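Local coordinates for protein endonuclease and methylase LlaGI (Lactococcus lactis, PDB 5FFJ) that probably recognises a specific DNA sequence, methylates adenine in it, and couples helicase-like ATPase activity to cleavage of unmodified DNA, as a Type ISP restriction-modification enzyme, at residues 1148-1153 / 1352-1357; 1304-1309 / 1365-1370; 1310-1315 / 1346-1351. One frame throughout, in Å; residues are numbered along the deposited sequence.

Contact 1: residues 1148-1153 / 1352-1357; sequences PFTKKY and DQYQVK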
loop_
_atom_site.group_PDB
_atom_site.type_symbol
_atom_site.label_atom_id
_atom_site.label_comp_id
_atom_site.label_asym_id
_atom_site.label_seq_id
_atom_site.Cartn_x
_atom_site.Cartn_y
_atom_site.Cartn_z
ATOM N N PRO A 1148 23.485 -2.546 -18.701
ATOM C CA PRO A 1148 24.298 -2.482 -19.921
ATOM C C PRO A 1148 25.161 -1.218 -19.977
ATOM O O PRO A 1148 24.656 -0.117 -19.759
ATOM C CB PRO A 1148 23.260 -2.508 -21.052
ATOM C CG PRO A 1148 21.970 -2.161 -20.431
ATOM C CD PRO A 1148 22.038 -2.490 -18.979
ATOM N N PHE A 1149 26.460 -1.406 -20.218
ATOM C CA PHE A 1149 27.452 -0.324 -20.254
ATOM C C PHE A 1149 27.641 0.330 -18.882
ATOM O O PHE A 1149 28.344 1.336 -18.755
ATOM C CB PHE A 1149 27.064 0.732 -21.294
ATOM C CG PHE A 1149 26.745 0.155 -22.642
ATOM C CD1 PHE A 1149 27.751 -0.353 -23.443
ATOM C CD2 PHE A 1149 25.442 0.121 -23.107
ATOM C CE1 PHE A 1149 27.465 -0.888 -24.682
ATOM C CE2 PHE A 1149 25.150 -0.412 -24.347
ATOM C CZ PHE A 1149 26.163 -0.917 -25.135
ATOM N N THR A 1150 27.023 -0.261 -17.860
ATOM C CA THR A 1150 27.182 0.185 -16.477
ATOM C C THR A 1150 27.782 -0.931 -15.634
ATOM O O THR A 1150 27.118 -1.932 -15.355
ATOM C CB THR A 1150 25.840 0.610 -15.850
ATOM O OG1 THR A 1150 25.144 1.489 -16.743
ATOM C CG2 THR A 1150 26.064 1.300 -14.499
ATOM N N LYS A 1151 29.043 -0.759 -15.244
ATOM C CA LYS A 1151 29.708 -1.717 -14.373
ATOM C C LYS A 1151 29.952 -1.106 -12.994
ATOM O O LYS A 1151 30.592 -0.062 -12.857
ATOM C CB LYS A 1151 31.021 -2.210 -15.003
ATOM C CG LYS A 1151 32.145 -1.192 -15.120
ATOM C CD LYS A 1151 33.310 -1.797 -15.898
ATOM C CE LYS A 1151 34.486 -0.844 -16.018
ATOM N NZ LYS A 1151 35.406 -1.257 -17.112
ATOM N N LYS A 1152 29.391 -1.766 -11.984
ATOM C CA LYS A 1152 29.531 -1.375 -10.589
ATOM C C LYS A 1152 30.448 -2.351 -9.872
ATOM O O LYS A 1152 30.831 -3.381 -10.429
ATOM C CB LYS A 1152 28.171 -1.355 -9.891
ATOM C CG LYS A 1152 27.258 -0.207 -10.277
ATOM C CD LYS A 1152 25.943 -0.290 -9.508
ATOM C CE LYS A 1152 25.175 1.018 -9.544
ATOM N NZ LYS A 1152 23.933 0.925 -8.728
ATOM N N TYR A 1153 30.787 -2.025 -8.632
ATOM C CA TYR A 1153 31.505 -2.951 -7.770
ATOM C C TYR A 1153 30.518 -3.831 -7.018
ATOM O O TYR A 1153 29.461 -3.366 -6.590
ATOM C CB TYR A 1153 32.398 -2.195 -6.791
ATOM C CG TYR A 1153 33.663 -1.663 -7.418
ATOM C CD1 TYR A 1153 34.794 -2.461 -7.523
ATOM C CD2 TYR A 1153 33.728 -0.367 -7.911
ATOM C CE1 TYR A 1153 35.953 -1.984 -8.100
ATOM C CE2 TYR A 1153 34.886 0.120 -8.489
ATOM C CZ TYR A 1153 35.995 -0.694 -8.580
ATOM O OH TYR A 1153 37.151 -0.217 -9.153
ATOM N N ASP A 1352 20.190 7.155 -17.252
ATOM C CA ASP A 1352 19.465 6.503 -16.169
ATOM C C ASP A 1352 20.387 6.041 -15.044
ATOM O O ASP A 1352 20.150 6.340 -13.874
ATOM C CB ASP A 1352 18.685 5.302 -16.703
ATOM C CG ASP A 1352 17.880 4.606 -15.622
ATOM O OD1 ASP A 1352 17.136 5.297 -14.893
ATOM O OD2 ASP A 1352 17.997 3.369 -15.497
ATOM N N GLN A 1353 21.432 5.304 -15.407
ATOM C CA GLN A 1353 22.300 4.660 -14.427
ATOM C C GLN A 1353 23.294 5.621 -13.778
ATOM O O GLN A 1353 23.422 5.652 -12.553
ATOM C CB GLN A 1353 23.053 3.501 -15.083
ATOM C CG GLN A 1353 22.167 2.307 -15.379
ATOM C CD GLN A 1353 21.564 1.729 -14.120
ATOM O OE1 GLN A 1353 22.281 1.337 -13.200
ATOM N NE2 GLN A 1353 20.239 1.692 -14.061
ATOM N N TYR A 1354 24.003 6.398 -14.589
ATOM C CA TYR A 1354 24.980 7.340 -14.052
ATOM C C TYR A 1354 24.262 8.591 -13.575
ATOM O O TYR A 1354 24.118 9.582 -14.292
ATOM C CB TYR A 1354 26.055 7.643 -15.091
ATOM C CG TYR A 1354 26.910 6.421 -15.333
ATOM C CD1 TYR A 1354 26.544 5.464 -16.271
ATOM C CD2 TYR A 1354 28.054 6.196 -14.579
ATOM C CE1 TYR A 1354 27.313 4.331 -16.473
ATOM C CE2 TYR A 1354 28.827 5.068 -14.774
ATOM C CZ TYR A 1354 28.452 4.139 -15.720
ATOM O OH TYR A 1354 29.223 3.015 -15.915
ATOM N N GLN A 1355 23.817 8.499 -12.328
ATOM C CA GLN A 1355 22.905 9.447 -11.717
ATOM C C GLN A 1355 22.974 9.253 -10.210
ATOM O O GLN A 1355 23.057 8.123 -9.731
ATOM C CB GLN A 1355 21.483 9.219 -12.228
ATOM C CG GLN A 1355 20.381 9.840 -11.381
ATOM C CD GLN A 1355 18.986 9.381 -11.794
ATOM O OE1 GLN A 1355 18.001 9.683 -11.117
ATOM N NE2 GLN A 1355 18.895 8.649 -12.905
ATOM N N VAL A 1356 22.934 10.348 -9.461
ATOM C CA VAL A 1356 22.971 10.261 -8.007
ATOM C C VAL A 1356 21.590 9.900 -7.475
ATOM O O VAL A 1356 20.594 10.541 -7.816
ATOM C CB VAL A 1356 23.449 11.584 -7.370
ATOM C CG1 VAL A 1356 23.069 11.653 -5.889
ATOM C CG2 VAL A 1356 24.950 11.733 -7.534
ATOM N N LYS A 1357 21.536 8.867 -6.642
ATOM C CA LYS A 1357 20.295 8.491 -5.980
ATOM C C LYS A 1357 20.567 7.716 -4.701
ATOM O O LYS A 1357 21.648 7.152 -4.520
ATOM C CB LYS A 1357 19.400 7.670 -6.916
ATOM C CG LYS A 1357 20.116 6.691 -7.844
ATOM C CD LYS A 1357 19.146 6.200 -8.917
ATOM C CE LYS A 1357 19.746 5.132 -9.818
ATOM N NZ LYS A 1357 18.804 4.756 -10.915
#
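A tyrosine just past the end of helix 1346-1353 spans this buried contact, yet its hydroxyl finds only a weak bond on the far side. Tyr1354, the first residue to leave helical geometry, is the centre of an inverse gamma turn; its CG stands anti to the carbonyl carbon (chi1 -68°), and the ring reaches toward strand 1150-1155. There the weak hydrogen bond runs from Tyr1354 OH to Phe1149 O at 3.4 Å, with the carbonyl oxygen at the ring edge, in its plane. Thr1150 meets the same ring tip to tip, its CG2 lying 3.8 Å from Tyr1354 CE1. Threonine suits this place because one branch is a hydroxyl and the other a methyl. Thr1150 OG1, anti to the carbonyl carbon, comes within 3.3 Å of Gln1353 CB and gives a weak hydrogen bond back to Pro1148 O, whereas CG2 packs against both Gln1353 and Tyr1354. Gln1353 crosses the threonine at about a right angle; a bend at chi2 (-61°) turns its amide back, so that Gln1353 NE2 bonds Asp1352 OD2 at 3.1 Å, from above the carboxylate plane. Tyr1354 also packs on helix 1377-1398. The chemistry implies that packing dominates between strand and helix end, with one weak bond across, while the main charged groups pair outside the two segments: Lys1151 with Glu1288, Lys1152 with Asp1366, Asp1352 with Arg1344.

Contact 2: residues 1304-1309 / 1365-1370; sequences DYRVKK and TDDPNE. With nucleotides of chain B.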
loop_
_atom_site.group_PDB
_atom_site.type_symbol
_atom_site.label_atom_id
_atom_site.label_comp_id
_atom_site.label_asym_id
_atom_site.label_seq_id
_atom_site.Cartn_x
_atom_site.Cartn_y
_atom_site.Cartn_z
ATOM N N ASP A 1304 33.567 21.574 -13.953
ATOM C CA ASP A 1304 32.791 20.779 -13.010
ATOM C C ASP A 1304 32.287 19.532 -13.722
ATOM O O ASP A 1304 31.351 19.601 -14.519
ATOM C CB ASP A 1304 31.617 21.580 -12.440
ATOM C CG ASP A 1304 30.803 20.787 -11.433
ATOM O OD1 ASP A 1304 31.320 19.782 -10.900
ATOM O OD2 ASP A 1304 29.644 21.174 -11.173
ATOM N N TYR A 1305 32.917 18.396 -13.436
ATOM C CA TYR A 1305 32.608 17.148 -14.128
ATOM C C TYR A 1305 31.748 16.223 -13.276
ATOM O O TYR A 1305 31.552 15.057 -13.617
ATOM C CB TYR A 1305 33.897 16.431 -14.526
ATOM C CG TYR A 1305 34.876 17.310 -15.264
ATOM C CD1 TYR A 1305 34.727 17.560 -16.621
ATOM C CD2 TYR A 1305 35.951 17.888 -14.605
ATOM C CE1 TYR A 1305 35.620 18.363 -17.301
ATOM C CE2 TYR A 1305 36.850 18.691 -15.276
ATOM C CZ TYR A 1305 36.681 18.925 -16.623
ATOM O OH TYR A 1305 37.575 19.725 -17.294
ATOM N N ARG A 1306 31.238 16.744 -12.164
ATOM C CA ARG A 1306 30.365 15.961 -11.300
ATOM C C ARG A 1306 28.962 15.892 -11.878
ATOM O O ARG A 1306 28.482 16.853 -12.486
ATOM C CB ARG A 1306 30.316 16.548 -9.891
ATOM C CG ARG A 1306 31.542 16.230 -9.046
ATOM C CD ARG A 1306 31.217 16.132 -7.560
ATOM N NE ARG A 1306 31.869 14.968 -6.954
ATOM C CZ ARG A 1306 31.252 14.003 -6.272
ATOM N NH1 ARG A 1306 31.964 13.000 -5.779
ATOM N NH2 ARG A 1306 29.937 14.025 -6.070
ATOM N N VAL A 1307 28.314 14.748 -11.680
ATOM C CA VAL A 1307 26.971 14.522 -12.182
ATOM C C VAL A 1307 25.969 14.496 -11.034
ATOM O O VAL A 1307 26.263 13.990 -9.949
ATOM C CB VAL A 1307 26.887 13.198 -12.975
ATOM C CG1 VAL A 1307 27.191 12.000 -12.076
ATOM C CG2 VAL A 1307 25.522 13.050 -13.617
ATOM N N LYS A 1308 24.795 15.068 -11.277
ATOM C CA LYS A 1308 23.656 14.912 -10.385
ATOM C C LYS A 1308 22.624 14.072 -11.120
ATOM O O LYS A 1308 22.293 12.959 -10.709
ATOM C CB LYS A 1308 23.071 16.268 -9.983
ATOM C CG LYS A 1308 21.923 16.176 -8.986
ATOM C CD LYS A 1308 21.218 17.512 -8.810
ATOM C CE LYS A 1308 20.144 17.434 -7.737
ATOM N NZ LYS A 1308 19.416 18.725 -7.579
ATOM N N LYS A 1309 22.133 14.616 -12.228
ATOM C CA LYS A 1309 21.216 13.898 -13.096
ATOM C C LYS A 1309 21.243 14.503 -14.490
ATOM O O LYS A 1309 20.915 15.674 -14.683
ATOM C CB LYS A 1309 19.794 13.925 -12.538
ATOM C CG LYS A 1309 18.851 12.955 -13.229
ATOM C CD LYS A 1309 17.564 12.791 -12.443
ATOM C CE LYS A 1309 16.686 11.698 -13.031
ATOM N NZ LYS A 1309 15.663 11.230 -12.052
ATOM N N THR A 1365 23.517 5.688 -0.066
ATOM C CA THR A 1365 23.715 6.553 -1.222
ATOM C C THR A 1365 24.604 5.865 -2.250
ATOM O O THR A 1365 25.523 5.126 -1.891
ATOM C CB THR A 1365 24.354 7.903 -0.829
ATOM O OG1 THR A 1365 25.776 7.754 -0.733
ATOM C CG2 THR A 1365 23.801 8.411 0.503
ATOM N N ASP A 1366 24.317 6.107 -3.525
ATOM C CA ASP A 1366 25.101 5.546 -4.620
ATOM C C ASP A 1366 25.473 6.647 -5.609
ATOM O O ASP A 1366 24.628 7.126 -6.367
ATOM C CB ASP A 1366 24.321 4.434 -5.322
ATOM C CG ASP A 1366 25.187 3.612 -6.259
ATOM O OD1 ASP A 1366 26.424 3.785 -6.247
ATOM O OD2 ASP A 1366 24.628 2.776 -7.001
ATOM N N ASP A 1367 26.745 7.035 -5.591
ATOM C CA ASP A 1367 27.238 8.167 -6.368
ATOM C C ASP A 1367 28.213 7.709 -7.458
ATOM O O ASP A 1367 29.308 7.246 -7.145
ATOM C CB ASP A 1367 27.920 9.169 -5.435
ATOM C CG ASP A 1367 28.527 10.334 -6.180
ATOM O OD1 ASP A 1367 29.665 10.193 -6.666
ATOM O OD2 ASP A 1367 27.869 11.390 -6.276
ATOM N N PRO A 1368 27.827 7.847 -8.742
ATOM C CA PRO A 1368 28.667 7.318 -9.829
ATOM C C PRO A 1368 30.019 8.024 -10.002
ATOM O O PRO A 1368 30.908 7.464 -10.646
ATOM C CB PRO A 1368 27.793 7.518 -11.075
ATOM C CG PRO A 1368 26.881 8.630 -10.723
ATOM C CD PRO A 1368 26.602 8.483 -9.262
ATOM N N ASN A 1369 30.180 9.219 -9.440
ATOM C CA ASN A 1369 31.439 9.954 -9.571
ATOM C C ASN A 1369 32.578 9.292 -8.786
ATOM O O ASN A 1369 33.753 9.557 -9.045
ATOM C CB ASN A 1369 31.280 11.411 -9.106
ATOM C CG ASN A 1369 30.258 12.184 -9.918
ATOM O OD1 ASN A 1369 29.139 12.425 -9.465
ATOM N ND2 ASN A 1369 30.648 12.596 -11.118
ATOM N N GLU A 1370 32.224 8.429 -7.835
ATOM C CA GLU A 1370 33.203 7.774 -6.967
ATOM C C GLU A 1370 33.730 6.474 -7.573
ATOM O O GLU A 1370 34.537 5.778 -6.953
ATOM C CB GLU A 1370 32.588 7.479 -5.593
ATOM C CG GLU A 1370 32.173 8.720 -4.819
ATOM C CD GLU A 1370 31.575 8.404 -3.456
ATOM O OE1 GLU A 1370 31.465 7.208 -3.108
ATOM O OE2 GLU A 1370 31.212 9.357 -2.731
ATOM P P DA B 16 13.310 14.394 -11.563
ATOM O OP1 DA B 16 14.547 14.278 -12.367
ATOM O OP2 DA B 16 13.281 15.293 -10.389
ATOM O "O5'" DA B 16 12.104 14.818 -12.525
ATOM C "C5'" DA B 16 11.789 14.027 -13.669
ATOM C "C4'" DA B 16 10.866 14.783 -14.611
ATOM O "O4'" DA B 16 9.507 14.743 -14.092
ATOM C "C3'" DA B 16 11.203 16.261 -14.796
ATOM O "O3'" DA B 16 10.995 16.654 -16.157
ATOM C "C2'" DA B 16 10.259 16.959 -13.820
ATOM C "C1'" DA B 16 9.034 16.055 -13.840
ATOM N N9 DA B 16 8.278 16.038 -12.587
ATOM C C8 DA B 16 8.772 15.832 -11.329
ATOM N N7 DA B 16 7.858 15.857 -10.389
ATOM C C5 DA B 16 6.681 16.093 -11.075
ATOM C C6 DA B 16 5.348 16.232 -10.647
ATOM N N6 DA B 16 4.976 16.146 -9.367
ATOM N N1 DA B 16 4.409 16.460 -11.589
ATOM C C2 DA B 16 4.787 16.542 -12.871
ATOM N N3 DA B 16 6.010 16.430 -13.394
ATOM C C4 DA B 16 6.920 16.204 -12.433
#
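Val1307 and Asn1369 form the close-packed part of this contact, while Arg1306 lies on its solvent-exposed side. On the packed side Val1307 CG1, held in the crowded position between backbone N and carbonyl carbon (chi1 63°), touches Pro1368 CG at 3.6 Å. Both are compact apolar groups, suited to a place that Ile1378 of helix 1377-1398 also covers. Asn1369 points into the contact and brings its side-chain amide beside the backbone of Val1307. On the looser side the Arg1306 chain, bent at chi2 and chi3, folds back so that one face of its guanidinium lies over Asn1369 CB. Arg1306 NH2 makes a weak, salt-bridging hydrogen bond of 3.4 Å to Asp1367 OD2, the two charged planes being only 19° apart. Glu1370 approaches the guanidinium edge with its CG, and its carboxylate would probably add to the negative field there. An Asx turn shapes the first segment: Asp1304 OD1 accepts from Arg1306 N at 3.3 Å. At the other end the extended Lys1309 chain leaves the contact for DNA; Lys1309 NZ gives a weak hydrogen bond of 3.3 Å to OP1 of DA16 of chain B, and another weak one to Gln1355. This lysine touches the DNA backbone and not a base, consistent with a part in holding the DNA, without itself reading the sequence, in the range of the Type ISP specificity domain.

Contact 3: residues 1310-1315 / 1346-1351; sequences MKHPKK and AIEWII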
loop_
_atom_site.group_PDB
_atom_site.type_symbol
_atom_site.label_atom_id
_atom_site.label_comp_id
_atom_site.label_asym_id
_atom_site.label_seq_id
_atom_site.Cartn_x
_atom_site.Cartn_y
_atom_site.Cartn_z
ATOM N N MET A 1310 21.647 13.694 -15.458
ATOM C CA MET A 1310 21.676 14.125 -16.844
ATOM C C MET A 1310 20.249 14.220 -17.367
ATOM O O MET A 1310 19.367 13.496 -16.907
ATOM C CB MET A 1310 22.507 13.153 -17.686
ATOM C CG MET A 1310 23.976 13.090 -17.272
ATOM S SD MET A 1310 24.877 11.687 -17.959
ATOM C CE MET A 1310 24.411 11.786 -19.680
ATOM N N LYS A 1311 20.019 15.121 -18.317
ATOM C CA LYS A 1311 18.675 15.338 -18.837
ATOM C C LYS A 1311 18.692 15.932 -20.237
ATOM O O LYS A 1311 19.682 16.526 -20.664
ATOM C CB LYS A 1311 17.886 16.264 -17.901
ATOM C CG LYS A 1311 18.005 17.753 -18.242
ATOM C CD LYS A 1311 17.234 18.626 -17.266
ATOM C CE LYS A 1311 17.945 18.757 -15.930
ATOM N NZ LYS A 1311 17.267 19.741 -15.044
ATOM N N HIS A 1312 17.577 15.767 -20.939
ATOM C CA HIS A 1312 17.316 16.523 -22.153
ATOM C C HIS A 1312 16.637 17.828 -21.744
ATOM O O HIS A 1312 15.830 17.831 -20.814
ATOM C CB HIS A 1312 16.437 15.727 -23.116
ATOM C CG HIS A 1312 17.052 14.441 -23.575
ATOM N ND1 HIS A 1312 18.241 14.391 -24.270
ATOM C CD2 HIS A 1312 16.637 13.158 -23.447
ATOM C CE1 HIS A 1312 18.534 13.132 -24.547
ATOM N NE2 HIS A 1312 17.577 12.365 -24.059
ATOM N N PRO A 1313 16.964 18.942 -22.422
ATOM C CA PRO A 1313 16.383 20.236 -22.040
ATOM C C PRO A 1313 14.854 20.225 -22.076
ATOM O O PRO A 1313 14.218 20.818 -21.204
ATOM C CB PRO A 1313 16.954 21.203 -23.086
ATOM C CG PRO A 1313 17.409 20.343 -24.214
ATOM C CD PRO A 1313 17.855 19.067 -23.587
ATOM N N LYS A 1314 14.288 19.558 -23.077
ATOM C CA LYS A 1314 12.849 19.326 -23.152
ATOM C C LYS A 1314 12.591 17.849 -23.408
ATOM O O LYS A 1314 13.526 17.072 -23.605
ATOM C CB LYS A 1314 12.207 20.173 -24.256
ATOM C CG LYS A 1314 11.961 21.621 -23.887
ATOM C CD LYS A 1314 10.809 21.761 -22.907
ATOM C CE LYS A 1314 10.631 23.202 -22.463
ATOM N NZ LYS A 1314 11.821 23.704 -21.721
ATOM N N LYS A 1315 11.321 17.463 -23.407
ATOM C CA LYS A 1315 10.958 16.077 -23.654
ATOM C C LYS A 1315 11.232 15.697 -25.105
ATOM O O LYS A 1315 10.755 16.352 -26.032
ATOM C CB LYS A 1315 9.484 15.833 -23.320
ATOM C CG LYS A 1315 9.264 14.951 -22.101
ATOM N N ALA A 1346 20.981 2.667 -25.548
ATOM C CA ALA A 1346 22.230 2.589 -24.792
ATOM C C ALA A 1346 22.552 3.925 -24.138
ATOM O O ALA A 1346 23.003 3.975 -22.994
ATOM C CB ALA A 1346 23.376 2.154 -25.707
ATOM N N ILE A 1347 22.316 5.005 -24.871
ATOM C CA ILE A 1347 22.581 6.342 -24.363
ATOM C C ILE A 1347 21.708 6.639 -23.147
ATOM O O ILE A 1347 22.161 7.256 -22.182
ATOM C CB ILE A 1347 22.345 7.405 -25.456
ATOM C CG1 ILE A 1347 23.354 7.212 -26.591
ATOM C CG2 ILE A 1347 22.475 8.812 -24.881
ATOM C CD1 ILE A 1347 23.019 7.963 -27.856
ATOM N N GLU A 1348 20.461 6.186 -23.192
ATOM C CA GLU A 1348 19.514 6.462 -22.120
ATOM C C GLU A 1348 19.850 5.663 -20.863
ATOM O O GLU A 1348 19.453 6.039 -19.760
ATOM C CB GLU A 1348 18.086 6.151 -22.576
ATOM C CG GLU A 1348 17.064 7.216 -22.199
ATOM C CD GLU A 1348 17.279 8.532 -22.927
ATOM O OE1 GLU A 1348 17.660 8.506 -24.116
ATOM O OE2 GLU A 1348 17.065 9.596 -22.307
ATOM N N TRP A 1349 20.577 4.561 -21.029
ATOM C CA TRP A 1349 21.021 3.775 -19.882
ATOM C C TRP A 1349 22.032 4.567 -19.070
ATOM O O TRP A 1349 21.984 4.573 -17.842
ATOM C CB TRP A 1349 21.630 2.444 -20.322
ATOM C CG TRP A 1349 20.625 1.358 -20.529
ATOM C CD1 TRP A 1349 20.186 0.860 -21.722
ATOM C CD2 TRP A 1349 19.926 0.635 -19.511
ATOM N NE1 TRP A 1349 19.257 -0.131 -21.509
ATOM C CE2 TRP A 1349 19.082 -0.288 -20.160
ATOM C CE3 TRP A 1349 19.935 0.675 -18.114
ATOM C CZ2 TRP A 1349 18.253 -1.160 -19.458
ATOM C CZ3 TRP A 1349 19.112 -0.193 -17.421
ATOM C CH2 TRP A 1349 18.283 -1.096 -18.093
ATOM N N ILE A 1350 22.944 5.238 -19.764
ATOM C CA ILE A 1350 23.945 6.066 -19.105
ATOM C C ILE A 1350 23.258 7.197 -18.338
ATOM O O ILE A 1350 23.597 7.468 -17.186
ATOM C CB ILE A 1350 24.951 6.653 -20.119
ATOM C CG1 ILE A 1350 25.595 5.538 -20.951
ATOM C CG2 ILE A 1350 26.021 7.469 -19.402
ATOM C CD1 ILE A 1350 26.329 4.484 -20.135
ATOM N N ILE A 1351 22.288 7.845 -18.978
ATOM C CA ILE A 1351 21.497 8.884 -18.322
ATOM C C ILE A 1351 20.820 8.313 -17.082
ATOM O O ILE A 1351 20.869 8.908 -16.004
ATOM C CB ILE A 1351 20.420 9.469 -19.263
ATOM C CG1 ILE A 1351 21.077 10.162 -20.458
ATOM C CG2 ILE A 1351 19.533 10.466 -18.514
ATOM C CD1 ILE A 1351 20.105 10.706 -21.477
#
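Apolar contacts carry most of this interface, and Ile1351 is at their centre. The residue sits on helix 1346-1353 with its two branches directed differently: CG1 is anti to the carbonyl carbon, CG2 anti to the backbone N. CG1 meets the terminal methyl of the methionine, Met1310 CE to Ile1351 CG1 being 3.8 Å, after the Met1310 chain bends at chi3 and crosses the isoleucine obliquely. Ile1351 CG2 lies instead against the backbone, 3.4 Å from Met1310 O, and the chain-end methyl Ile1351 CD1 lies 4.0 Å from His1312 NE2. A flexible, unbranched methionine fits here because its end can follow the shape of a branched neighbour; Ile1321 of strand 1321-1322 packs on both residues, and Leu1382 of helix 1377-1398 also touches Met1310.

The arrangement is a loop laid along one side of a short helix. The loop joins strands 1297-1300 and 1321-1322, and the whole lies within the sequence range of the Type ISP C-terminal specificity domain, which has bound DNA about 5 Å from the nearest atom of this contact.

Polar contact is confined to one pair. His1312 and Glu1348 reach toward each other tip to tip, the ring and carboxylate planes 42° apart, and His1312 NE2 gives Glu1348 OE2 a weak hydrogen bond of 3.3 Å, with an angle of 130° at the hydrogen. A bend at chi2 of Glu1348 (67°) carries the carboxylate to the imidazole. An alanine in place of Glu1348 would remove that carboxylate and would probably loosen the hold of the helix on the His1312 ring. The ring's stronger polar partner is Thr1320, whose carbonyl oxygen bonds ND1; with both nitrogens facing acceptors, one of them a carboxylate, the imidazole may lean toward its doubly protonated form.

In the fold
Followed from the N terminus, the chain first passes 1148-1153 at the start of strand 1150-1155, then the loop segments 1304-1309 and 1310-1315, next helix 1346-1353 with its exit 1352-1357, and finally 1365-1370. Contact 1 closes a loop of 198 residues and contact 2 one of 55; these two cross, since their segments alternate. Contact 3 closes a loop of 30 residues nested inside both. Contacts 1 and 3 share helix 1346-1353. Contacts 1 and 2 touch, among other places, through the Lys1152-Asp1366 salt bridge and a probable Val1356-Lys1308 backbone hydrogen bond. Together they tie strand 1150-1155, the loop between strands 1297-1300 and 1321-1322, helix 1346-1353 and segment 1365-1370.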